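Local coordinates for protein probable TonB-dependent siderophore receptor PirA (Acinetobacter baumannii, PDB 5FR8) that probably takes up iron across the outer membrane by binding iron-chelating siderophores, and may bind ferric enterobactin with micromolar affinity, at residues R497-N503 against K566-W572; N488-I494 against N655-I661; F379-S384 against N473-N477. One frame throughout, in Å; residues are numbered along the deposited sequence.

Contact 1: R497-N503 against K566-W572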
loop_
_atom_site.group_PDB
_atom_site.type_symbol
_atom_site.label_atom_id
_atom_site.label_comp_id
_atom_site.label_asym_id
_atom_site.label_seq_id
_atom_site.Cartn_x
_atom_site.Cartn_y
_atom_site.Cartn_z
ATOM N N ARG A 497 -24.908 20.555 -12.209
ATOM C CA ARG A 497 -24.743 19.088 -12.132
ATOM C C ARG A 497 -23.582 18.541 -12.967
ATOM O O ARG A 497 -23.502 18.815 -14.159
ATOM C CB ARG A 497 -26.018 18.410 -12.629
ATOM C CG ARG A 497 -27.329 19.088 -12.237
ATOM C CD ARG A 497 -28.357 18.034 -11.843
ATOM N NE ARG A 497 -29.574 18.631 -11.329
ATOM C CZ ARG A 497 -29.678 19.189 -10.129
ATOM N NH1 ARG A 497 -28.625 19.221 -9.314
ATOM N NH2 ARG A 497 -30.838 19.715 -9.732
ATOM N N CYS A 498 -22.700 17.749 -12.367
ATOM C CA CYS A 498 -21.485 17.319 -13.063
ATOM C C CYS A 498 -21.403 15.819 -13.132
ATOM O O CYS A 498 -21.786 15.137 -12.193
ATOM C CB CYS A 498 -20.215 17.809 -12.356
ATOM S SG CYS A 498 -20.025 19.606 -12.258
ATOM N N LEU A 499 -20.862 15.319 -14.235
ATOM C CA LEU A 499 -20.557 13.910 -14.373
ATOM C C LEU A 499 -19.056 13.733 -14.487
ATOM O O LEU A 499 -18.348 14.622 -14.979
ATOM C CB LEU A 499 -21.174 13.348 -15.649
ATOM C CG LEU A 499 -22.689 13.331 -15.797
ATOM C CD1 LEU A 499 -23.045 12.972 -17.234
ATOM C CD2 LEU A 499 -23.308 12.354 -14.804
ATOM N N LEU A 500 -18.573 12.570 -14.067
ATOM C CA LEU A 500 -17.163 12.245 -14.213
ATOM C C LEU A 500 -17.023 10.905 -14.906
ATOM O O LEU A 500 -17.475 9.879 -14.396
ATOM C CB LEU A 500 -16.486 12.194 -12.845
ATOM C CG LEU A 500 -15.010 11.813 -12.861
ATOM C CD1 LEU A 500 -14.199 12.882 -13.571
ATOM C CD2 LEU A 500 -14.496 11.601 -11.447
ATOM N N GLN A 501 -16.378 10.923 -16.070
ATOM C CA GLN A 501 -16.195 9.722 -16.874
ATOM C C GLN A 501 -14.733 9.295 -16.894
ATOM O O GLN A 501 -13.847 10.130 -16.766
ATOM C CB GLN A 501 -16.658 9.994 -18.304
ATOM C CG GLN A 501 -16.723 8.748 -19.163
ATOM C CD GLN A 501 -17.377 9.002 -20.490
ATOM O OE1 GLN A 501 -17.395 10.132 -20.986
ATOM N NE2 GLN A 501 -17.954 7.955 -21.065
ATOM N N GLY A 502 -14.482 8.003 -17.066
ATOM C CA GLY A 502 -13.121 7.528 -17.304
ATOM C C GLY A 502 -12.583 8.019 -18.638
ATOM O O GLY A 502 -13.332 8.481 -19.492
ATOM N N ASN A 503 -11.270 7.914 -18.809
ATOM C CA ASN A 503 -10.573 8.477 -19.968
ATOM C C ASN A 503 -9.528 7.516 -20.511
ATOM O O ASN A 503 -8.541 7.225 -19.835
ATOM C CB ASN A 503 -9.886 9.768 -19.536
ATOM C CG ASN A 503 -9.277 10.530 -20.684
ATOM O OD1 ASN A 503 -9.289 10.082 -21.820
ATOM N ND2 ASN A 503 -8.731 11.694 -20.379
ATOM N N LYS A 566 -29.414 18.727 -18.258
ATOM C CA LYS A 566 -28.180 19.082 -18.897
ATOM C C LYS A 566 -27.068 18.776 -17.905
ATOM O O LYS A 566 -27.059 19.303 -16.800
ATOM C CB LYS A 566 -28.206 20.560 -19.256
ATOM C CG LYS A 566 -27.362 20.908 -20.452
ATOM C CD LYS A 566 -27.694 22.323 -20.870
ATOM C CE LYS A 566 -26.743 22.830 -21.944
ATOM N NZ LYS A 566 -26.344 24.250 -21.713
ATOM N N TRP A 567 -26.160 17.885 -18.286
ATOM C CA TRP A 567 -25.042 17.535 -17.430
ATOM C C TRP A 567 -23.758 18.151 -17.981
ATOM O O TRP A 567 -23.541 18.189 -19.202
ATOM C CB TRP A 567 -24.871 16.008 -17.335
ATOM C CG TRP A 567 -25.944 15.309 -16.549
ATOM C CD1 TRP A 567 -27.071 14.751 -17.047
ATOM C CD2 TRP A 567 -25.983 15.095 -15.129
ATOM N NE1 TRP A 567 -27.815 14.206 -16.034
ATOM C CE2 TRP A 567 -27.169 14.413 -14.846
ATOM C CE3 TRP A 567 -25.129 15.413 -14.075
ATOM C CZ2 TRP A 567 -27.525 14.040 -13.556
ATOM C CZ3 TRP A 567 -25.488 15.039 -12.786
ATOM C CH2 TRP A 567 -26.669 14.366 -12.540
ATOM N N ASN A 568 -22.902 18.608 -17.073
ATOM C CA ASN A 568 -21.546 19.005 -17.414
ATOM C C ASN A 568 -20.671 17.761 -17.357
ATOM O O ASN A 568 -20.749 16.978 -16.400
ATOM C CB ASN A 568 -21.035 20.079 -16.445
ATOM C CG ASN A 568 -21.853 21.350 -16.523
ATOM O OD1 ASN A 568 -21.908 21.980 -17.567
ATOM N ND2 ASN A 568 -22.530 21.701 -15.446
ATOM N N ILE A 569 -19.868 17.553 -18.390
ATOM C CA ILE A 569 -19.053 16.361 -18.457
ATOM C C ILE A 569 -17.610 16.680 -18.093
ATOM O O ILE A 569 -16.900 17.385 -18.829
ATOM C CB ILE A 569 -19.058 15.752 -19.862
ATOM C CG1 ILE A 569 -20.473 15.451 -20.330
ATOM C CG2 ILE A 569 -18.208 14.499 -19.889
ATOM C CD1 ILE A 569 -20.554 15.168 -21.817
ATOM N N LEU A 570 -17.175 16.133 -16.964
ATOM C CA LEU A 570 -15.763 16.139 -16.588
ATOM C C LEU A 570 -15.181 14.770 -16.871
ATOM O O LEU A 570 -15.913 13.786 -16.940
ATOM C CB LEU A 570 -15.626 16.434 -15.093
ATOM C CG LEU A 570 -16.271 17.739 -14.622
ATOM C CD1 LEU A 570 -16.487 17.749 -13.111
ATOM C CD2 LEU A 570 -15.441 18.932 -15.089
ATOM N N ARG A 571 -13.871 14.685 -17.001
ATOM C CA ARG A 571 -13.241 13.379 -17.077
ATOM C C ARG A 571 -11.945 13.314 -16.269
ATOM O O ARG A 571 -11.268 14.314 -16.074
ATOM C CB ARG A 571 -12.981 13.007 -18.545
ATOM C CG ARG A 571 -12.369 14.123 -19.357
ATOM C CD ARG A 571 -11.830 13.645 -20.699
ATOM N NE ARG A 571 -10.556 14.298 -21.012
ATOM C CZ ARG A 571 -9.834 14.057 -22.097
ATOM N NH1 ARG A 571 -10.252 13.174 -22.993
ATOM N NH2 ARG A 571 -8.690 14.703 -22.283
ATOM N N TRP A 572 -11.585 12.125 -15.815
ATOM C CA TRP A 572 -10.298 11.945 -15.196
ATOM C C TRP A 572 -9.229 12.613 -16.079
ATOM O O TRP A 572 -9.305 12.578 -17.304
ATOM C CB TRP A 572 -10.011 10.452 -14.953
ATOM C CG TRP A 572 -10.910 9.796 -13.888
ATOM C CD1 TRP A 572 -12.093 9.142 -14.098
ATOM C CD2 TRP A 572 -10.680 9.755 -12.465
ATOM N NE1 TRP A 572 -12.614 8.712 -12.903
ATOM C CE2 TRP A 572 -11.763 9.065 -11.889
ATOM C CE3 TRP A 572 -9.664 10.230 -11.631
ATOM C CZ2 TRP A 572 -11.848 8.825 -10.531
ATOM C CZ3 TRP A 572 -9.754 9.995 -10.283
ATOM C CH2 TRP A 572 -10.838 9.302 -9.744
#
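Leu499 grips Trp567 beside a run of backbone bonds that pairs 497-503 with 566-572 in parallel, the strand directions differing by 32°. The evidence for the register is the alternation of donors: Asn568 N bonds Arg497 O at 3.0 Å, Leu499 N returns to Asn568 O, Leu570 N to Leu499 O, Gln501 N to Leu570 O, and Trp572 N to Gln501 O.

From its root, Leu499 CB lies 3.7 Å from Asn568 O. Its CG hangs beside the backbone N (chi1 -64°) and comes within 3.6 Å of Trp567 CE3. The two methyls then part: CD1 touches Trp567 CB at 3.5 Å, while CD2 sits over the ring face, 4.0 Å from the centroid of the Trp567 six-membered ring. Arg497 CD lies over the rim of the opposite face, with CB closer still to CE3 and CZ3, and Arg497 NH1 is bonded onward to Asn486 O.

On the other side of the strands, where Cys498, Leu500, Asn568 and Leu570 lie, Leu500 CD2 makes a second CH-pi contact, 4.0 Å from the centroid of the Trp572 five-membered ring. Past the strand end, Asn503 ND2 stands 3.1 Å from Arg571 CZ, over the centre of the guanidinium; both groups being donors, this is contact without a bond. One N-H of the amide goes to Trp572 O, at 3.3 Å from Asn503 ND2 and nearly straight (166°). Asn503 OD1 accepts from Asp505 N, and Arg571 NE is salt-bridged to Glu573.

Strand 498-501 also pairs antiparallel with 482-485. A parallel pairing onto strand 564-591 departs from the antiparallel rule of the TonB-dependent barrel wall, and marks a loop folded back onto the extension of a barrel strand, probably on the extracellular side, as in relatives.

Contact 2: N488-I494 against N655-I661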
loop_
_atom_site.group_PDB
_atom_site.type_symbol
_atom_site.label_atom_id
_atom_site.label_comp_id
_atom_site.label_asym_id
_atom_site.label_seq_id
_atom_site.Cartn_x
_atom_site.Cartn_y
_atom_site.Cartn_z
ATOM N N ASN A 488 -22.756 19.731 -5.421
ATOM C CA ASN A 488 -21.769 19.978 -4.395
ATOM C C ASN A 488 -20.395 19.489 -4.814
ATOM O O ASN A 488 -19.405 20.184 -4.647
ATOM C CB ASN A 488 -22.219 19.319 -3.100
ATOM C CG ASN A 488 -23.485 19.963 -2.513
ATOM O OD1 ASN A 488 -23.989 20.979 -2.993
ATOM N ND2 ASN A 488 -23.988 19.368 -1.458
ATOM N N GLY A 489 -20.337 18.306 -5.395
ATOM C CA GLY A 489 -19.090 17.775 -5.928
ATOM C C GLY A 489 -18.475 18.566 -7.068
ATOM O O GLY A 489 -17.287 18.413 -7.353
ATOM N N CYS A 490 -19.266 19.395 -7.741
ATOM C CA CYS A 490 -18.769 20.150 -8.893
ATOM C C CYS A 490 -17.623 21.077 -8.499
ATOM O O CYS A 490 -17.604 21.620 -7.394
ATOM C CB CYS A 490 -19.875 20.999 -9.512
ATOM S SG CYS A 490 -21.069 20.115 -10.547
ATOM N N PRO A 491 -16.671 21.283 -9.405
ATOM C CA PRO A 491 -15.661 22.302 -9.142
ATOM C C PRO A 491 -16.314 23.649 -8.913
ATOM O O PRO A 491 -17.368 23.917 -9.493
ATOM C CB PRO A 491 -14.842 22.327 -10.422
ATOM C CG PRO A 491 -15.014 20.972 -11.006
ATOM C CD PRO A 491 -16.421 20.558 -10.659
ATOM N N ALA A 492 -15.707 24.480 -8.069
ATOM C CA ALA A 492 -16.382 25.669 -7.563
ATOM C C ALA A 492 -16.815 26.578 -8.692
ATOM O O ALA A 492 -17.682 27.411 -8.507
ATOM C CB ALA A 492 -15.495 26.414 -6.576
ATOM N N ASN A 493 -16.233 26.405 -9.868
ATOM C CA ASN A 493 -16.502 27.309 -10.979
ATOM C C ASN A 493 -17.621 26.834 -11.899
ATOM O O ASN A 493 -18.027 27.547 -12.813
ATOM C CB ASN A 493 -15.235 27.545 -11.797
ATOM C CG ASN A 493 -14.713 26.280 -12.437
ATOM O OD1 ASN A 493 -14.716 25.207 -11.832
ATOM N ND2 ASN A 493 -14.250 26.405 -13.671
ATOM N N ILE A 494 -18.108 25.630 -11.676
ATOM C CA ILE A 494 -19.254 25.140 -12.409
ATOM C C ILE A 494 -20.483 25.323 -11.535
ATOM O O ILE A 494 -20.369 25.441 -10.316
ATOM C CB ILE A 494 -18.999 23.693 -12.863
ATOM C CG1 ILE A 494 -17.952 23.713 -13.978
ATOM C CG2 ILE A 494 -20.238 23.032 -13.437
ATOM C CD1 ILE A 494 -17.133 22.444 -14.123
ATOM N N ASN A 655 -14.178 22.108 -4.478
ATOM C CA ASN A 655 -15.500 21.990 -5.072
ATOM C C ASN A 655 -16.465 22.969 -4.409
ATOM O O ASN A 655 -16.085 23.756 -3.531
ATOM C CB ASN A 655 -16.002 20.568 -4.972
ATOM C CG ASN A 655 -16.291 20.167 -3.551
ATOM O OD1 ASN A 655 -16.419 21.012 -2.671
ATOM N ND2 ASN A 655 -16.398 18.872 -3.316
ATOM N N ARG A 656 -17.716 22.931 -4.836
ATOM C CA ARG A 656 -18.675 23.928 -4.387
ATOM C C ARG A 656 -18.798 23.892 -2.877
ATOM O O ARG A 656 -18.714 24.938 -2.210
ATOM C CB ARG A 656 -20.034 23.720 -5.060
ATOM C CG ARG A 656 -19.976 23.824 -6.571
ATOM C CD ARG A 656 -21.338 23.954 -7.212
ATOM N NE ARG A 656 -21.590 25.336 -7.585
ATOM C CZ ARG A 656 -22.189 26.232 -6.806
ATOM N NH1 ARG A 656 -22.592 25.913 -5.591
ATOM N NH2 ARG A 656 -22.368 27.465 -7.238
ATOM N N LEU A 657 -18.993 22.685 -2.347
ATOM C CA LEU A 657 -19.311 22.522 -0.923
ATOM C C LEU A 657 -18.180 23.074 -0.071
ATOM O O LEU A 657 -18.411 23.822 0.888
ATOM C CB LEU A 657 -19.557 21.051 -0.589
ATOM C CG LEU A 657 -20.286 20.769 0.725
ATOM C CD1 LEU A 657 -21.745 21.239 0.717
ATOM C CD2 LEU A 657 -20.225 19.283 1.048
ATOM N N GLU A 658 -16.959 22.734 -0.459
ATOM C CA GLU A 658 -15.777 23.137 0.279
ATOM C C GLU A 658 -15.566 24.647 0.150
ATOM O O GLU A 658 -15.178 25.291 1.113
ATOM C CB GLU A 658 -14.543 22.345 -0.193
ATOM C CG GLU A 658 -14.532 20.875 0.216
ATOM C CD GLU A 658 -13.276 20.113 -0.226
ATOM O OE1 GLU A 658 -12.434 20.646 -0.994
ATOM O OE2 GLU A 658 -13.102 18.953 0.205
ATOM N N SER A 659 -15.864 25.208 -1.023
ATOM C CA SER A 659 -15.732 26.651 -1.261
ATOM C C SER A 659 -16.836 27.475 -0.616
ATOM O O SER A 659 -16.963 28.669 -0.891
ATOM C CB SER A 659 -15.762 26.945 -2.753
ATOM O OG SER A 659 -14.550 26.558 -3.377
ATOM N N GLY A 660 -17.666 26.845 0.214
ATOM C CA GLY A 660 -18.774 27.552 0.838
ATOM C C GLY A 660 -19.934 27.986 -0.052
ATOM O O GLY A 660 -20.649 28.915 0.283
ATOM N N ILE A 661 -20.152 27.315 -1.168
ATOM C CA ILE A 661 -21.276 27.665 -2.038
ATOM C C ILE A 661 -22.086 26.447 -2.440
ATOM O O ILE A 661 -22.809 26.507 -3.429
ATOM C CB ILE A 661 -20.810 28.352 -3.335
ATOM C CG1 ILE A 661 -19.666 27.559 -3.998
ATOM C CG2 ILE A 661 -20.361 29.760 -3.029
ATOM C CD1 ILE A 661 -19.338 28.022 -5.405
#
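Asn488 and Pro491 bring the two irregular backbones together, with CA atoms 5.0 Å apart for Asn488 and Leu657 and 4.1 Å apart for Pro491 and Asn655; type I turns follow, from Pro491 to Ile494 and from Leu657 to Gly660. Arg656 N bonds Cys490 O at 2.9 Å; Asn488 O receives weak bonds from both Arg656 N and Leu657 N.

Arg656 contributes the side-chain bond across the interface. Its chain runs past Cys490 CB, bends at chi3 (102°) and delivers NE to Ile494 O at 3.0 Å. The oxygen lies at the guanidinium edge, in its plane, and the N-H also falls in the carbonyl plane with an angle at hydrogen of 156°, so the bond is well aligned from both partners.

Asn655 serves both segments. Its CB, CG and ND2 pack beside Asn488 O, and CB also leans on Cys490 O. With CG lodged between the backbone N and the carbonyl carbon (chi1 68°), OD1 reaches forward to Glu658 N at 2.9 Å, an Asx motif leading into the turn.

Van der Waals contacts complete the fit. Leu657 CD1 lies 3.6 Å from Asn488 ND2 as the two side chains cross at a slant, and Ala492 CB meets Ser659 OG at 3.3 Å and, in an apolar pair, Ile661 CD1 at 4.3 Å.

One loop lies between strands 482-485 and 498-501, the other between 635-648 and 674-687. The first is tied to strand 498-501 by the Cys490-Cys498 disulfide and rests on strand 564-591, where Pro491 touches Leu570 and Ile494 touches Asn568 and Leu570.

Contact 3: F379-S384 against N473-N477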
loop_
_atom_site.group_PDB
_atom_site.type_symbol
_atom_site.label_atom_id
_atom_site.label_comp_id
_atom_site.label_asym_id
_atom_site.label_seq_id
_atom_site.Cartn_x
_atom_site.Cartn_y
_atom_site.Cartn_z
ATOM N N PHE A 379 -10.671 -7.591 -15.959
ATOM C CA PHE A 379 -11.487 -7.171 -14.831
ATOM C C PHE A 379 -12.956 -7.196 -15.215
ATOM O O PHE A 379 -13.339 -6.640 -16.223
ATOM C CB PHE A 379 -11.071 -5.755 -14.448
ATOM C CG PHE A 379 -11.653 -5.260 -13.147
ATOM C CD1 PHE A 379 -11.562 -6.024 -11.991
ATOM C CD2 PHE A 379 -12.230 -3.999 -13.070
ATOM C CE1 PHE A 379 -12.060 -5.552 -10.790
ATOM C CE2 PHE A 379 -12.750 -3.533 -11.872
ATOM C CZ PHE A 379 -12.669 -4.314 -10.730
ATOM N N LYS A 380 -13.765 -7.876 -14.422
ATOM C CA LYS A 380 -15.236 -7.794 -14.522
ATOM C C LYS A 380 -15.738 -6.995 -13.304
ATOM O O LYS A 380 -15.382 -7.326 -12.146
ATOM C CB LYS A 380 -15.864 -9.210 -14.598
ATOM C CG LYS A 380 -17.283 -9.286 -15.181
ATOM C CD LYS A 380 -18.020 -10.628 -14.978
ATOM C CE LYS A 380 -19.096 -10.933 -16.055
ATOM N NZ LYS A 380 -19.316 -12.404 -16.329
ATOM N N ASP A 381 -16.504 -5.925 -13.574
ATOM C CA ASP A 381 -17.221 -5.146 -12.534
ATOM C C ASP A 381 -18.546 -4.621 -13.096
ATOM O O ASP A 381 -18.566 -3.698 -13.911
ATOM C CB ASP A 381 -16.375 -3.981 -12.022
ATOM C CG ASP A 381 -17.057 -3.176 -10.888
ATOM O OD1 ASP A 381 -18.314 -3.186 -10.796
ATOM O OD2 ASP A 381 -16.318 -2.514 -10.100
ATOM N N ASN A 382 -19.649 -5.234 -12.670
ATOM C CA ASN A 382 -20.955 -4.897 -13.218
ATOM C C ASN A 382 -21.811 -4.027 -12.315
ATOM O O ASN A 382 -22.903 -3.621 -12.696
ATOM C CB ASN A 382 -21.725 -6.157 -13.602
ATOM C CG ASN A 382 -22.702 -5.889 -14.721
ATOM O OD1 ASN A 382 -22.299 -5.514 -15.821
ATOM N ND2 ASN A 382 -23.992 -6.028 -14.439
ATOM N N VAL A 383 -21.317 -3.723 -11.126
ATOM C CA VAL A 383 -22.062 -2.883 -10.202
ATOM C C VAL A 383 -21.589 -1.389 -10.232
ATOM O O VAL A 383 -22.405 -0.474 -10.064
ATOM C CB VAL A 383 -22.027 -3.512 -8.792
ATOM C CG1 VAL A 383 -20.635 -3.389 -8.178
ATOM C CG2 VAL A 383 -23.099 -2.893 -7.892
ATOM N N SER A 384 -20.302 -1.135 -10.481
ATOM C CA SER A 384 -19.793 0.240 -10.569
ATOM C C SER A 384 -19.985 0.895 -11.940
ATOM O O SER A 384 -19.884 2.124 -12.092
ATOM C CB SER A 384 -18.308 0.254 -10.238
ATOM O OG SER A 384 -18.056 -0.389 -8.997
ATOM N N ASN A 473 -5.058 3.570 -13.469
ATOM C CA ASN A 473 -5.733 2.440 -12.890
ATOM C C ASN A 473 -7.017 2.242 -13.707
ATOM O O ASN A 473 -7.484 3.160 -14.402
ATOM C CB ASN A 473 -5.994 2.668 -11.393
ATOM C CG ASN A 473 -7.221 3.535 -11.114
ATOM O OD1 ASN A 473 -8.300 3.390 -11.733
ATOM N ND2 ASN A 473 -7.073 4.426 -10.172
ATOM N N MET A 474 -7.587 1.048 -13.640
ATOM C CA MET A 474 -8.609 0.664 -14.612
ATOM C C MET A 474 -9.848 1.535 -14.617
ATOM O O MET A 474 -10.421 1.767 -15.675
ATOM C CB MET A 474 -8.996 -0.780 -14.410
ATOM C CG MET A 474 -7.933 -1.714 -14.940
ATOM S SD MET A 474 -8.456 -3.414 -14.832
ATOM C CE MET A 474 -8.046 -3.940 -16.485
ATOM N N TYR A 475 -10.259 2.019 -13.451
ATOM C CA TYR A 475 -11.413 2.913 -13.364
ATOM C C TYR A 475 -11.108 4.259 -14.011
ATOM O O TYR A 475 -11.937 4.835 -14.700
ATOM C CB TYR A 475 -11.831 3.124 -11.895
ATOM C CG TYR A 475 -12.378 1.874 -11.244
ATOM C CD1 TYR A 475 -13.713 1.526 -11.382
ATOM C CD2 TYR A 475 -11.558 1.025 -10.538
ATOM C CE1 TYR A 475 -14.208 0.373 -10.814
ATOM C CE2 TYR A 475 -12.040 -0.125 -9.976
ATOM C CZ TYR A 475 -13.359 -0.444 -10.117
ATOM O OH TYR A 475 -13.845 -1.578 -9.539
ATOM N N GLN A 476 -9.906 4.763 -13.775
ATOM C CA GLN A 476 -9.480 6.012 -14.375
ATOM C C GLN A 476 -9.452 5.952 -15.900
ATOM O O GLN A 476 -9.696 6.964 -16.564
ATOM C CB GLN A 476 -8.078 6.358 -13.877
ATOM C CG GLN A 476 -8.037 6.644 -12.387
ATOM C CD GLN A 476 -6.633 6.811 -11.874
ATOM O OE1 GLN A 476 -5.712 6.193 -12.386
ATOM N NE2 GLN A 476 -6.468 7.623 -10.842
ATOM N N ASN A 477 -9.115 4.787 -16.449
ATOM C CA ASN A 477 -9.072 4.625 -17.913
ATOM C C ASN A 477 -10.418 4.389 -18.576
ATOM O O ASN A 477 -10.627 4.762 -19.725
ATOM C CB ASN A 477 -8.179 3.458 -18.304
ATOM C CG ASN A 477 -6.827 3.909 -18.761
ATOM O OD1 ASN A 477 -6.603 5.105 -18.952
ATOM N ND2 ASN A 477 -5.922 2.961 -18.966
#
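Tyr475 and Asp381 provide the polar link between segment 379-384, on strand 365-380, and the short helix 474-477. Tyr475 OH donates to Asp381 OD2 at 2.7 Å, OD2 accepting with its anti lone pair, the one turned away from the other carboxylate oxygen; the carboxylate and ring planes stand 84° apart. On the syn side the same OD2 accepts from Ser384 OG at 3.0 Å. Asp381 OD1 takes Ser384 N at 2.9 Å, an Asx motif, with a weak bond from Val383 N. Both carboxylate oxygens are thus engaged, which fixes the rotation of the group and is consistent with a buried, ionised Asp381.

The aromatic evidence concerns Phe379. Its CG is anti to the backbone N (chi1 -170°), which carries the ring toward the helix, where CZ comes within 3.2 Å of Tyr475 OH and the hydroxyl oxygen lies in the ring plane, at the edge. The two rings, with planes 79° apart and centroids 5.7 Å apart, meet obliquely.

Sulfur contact comes from Met474. Its SD is 3.5 Å from Phe379 CB and 4.9 Å from the Phe379 ring centroid, well off the ring normal, making an oblique Met-aromatic contact.

A capping box starts the helix that carries both contact residues, Met474 and Tyr475. Asn473 is the N-cap: its OD1 accepts from Gln476 N, and its own N donates to Gln476 OE1 at 2.9 Å.

Phe379 packs further on Met408 of strand 407-422 and Leu347 of strand 343-361, and Met474 also touches strand 407-422. The helix therefore sits against barrel strands, with Tyr475 edge-to-face with Tyr481 and Ser384 touching Arg111 in a loop of the plug region.

Contact 3 closes first along the chain; contact 1 then opens and closes between the two segments of contact 2, whose partners are the farthest apart in sequence. In space contact 1 is the middle member, its centre about 15 Å from that of contact 2 and about 16 Å from that of contact 3, while contacts 2 and 3 lie about 26 Å apart between centres and about 16 Å between nearest atoms. The Cys490-Cys498 disulfide joins contacts 1 and 2; a probable hydrogen bond from Asn503 N to Gln476 O joins contacts 1 and 3. Residues 473-503 tie together probably extracellular parts of the barrel reached from strands 365-380, 564-591 and the loop beyond 635-648.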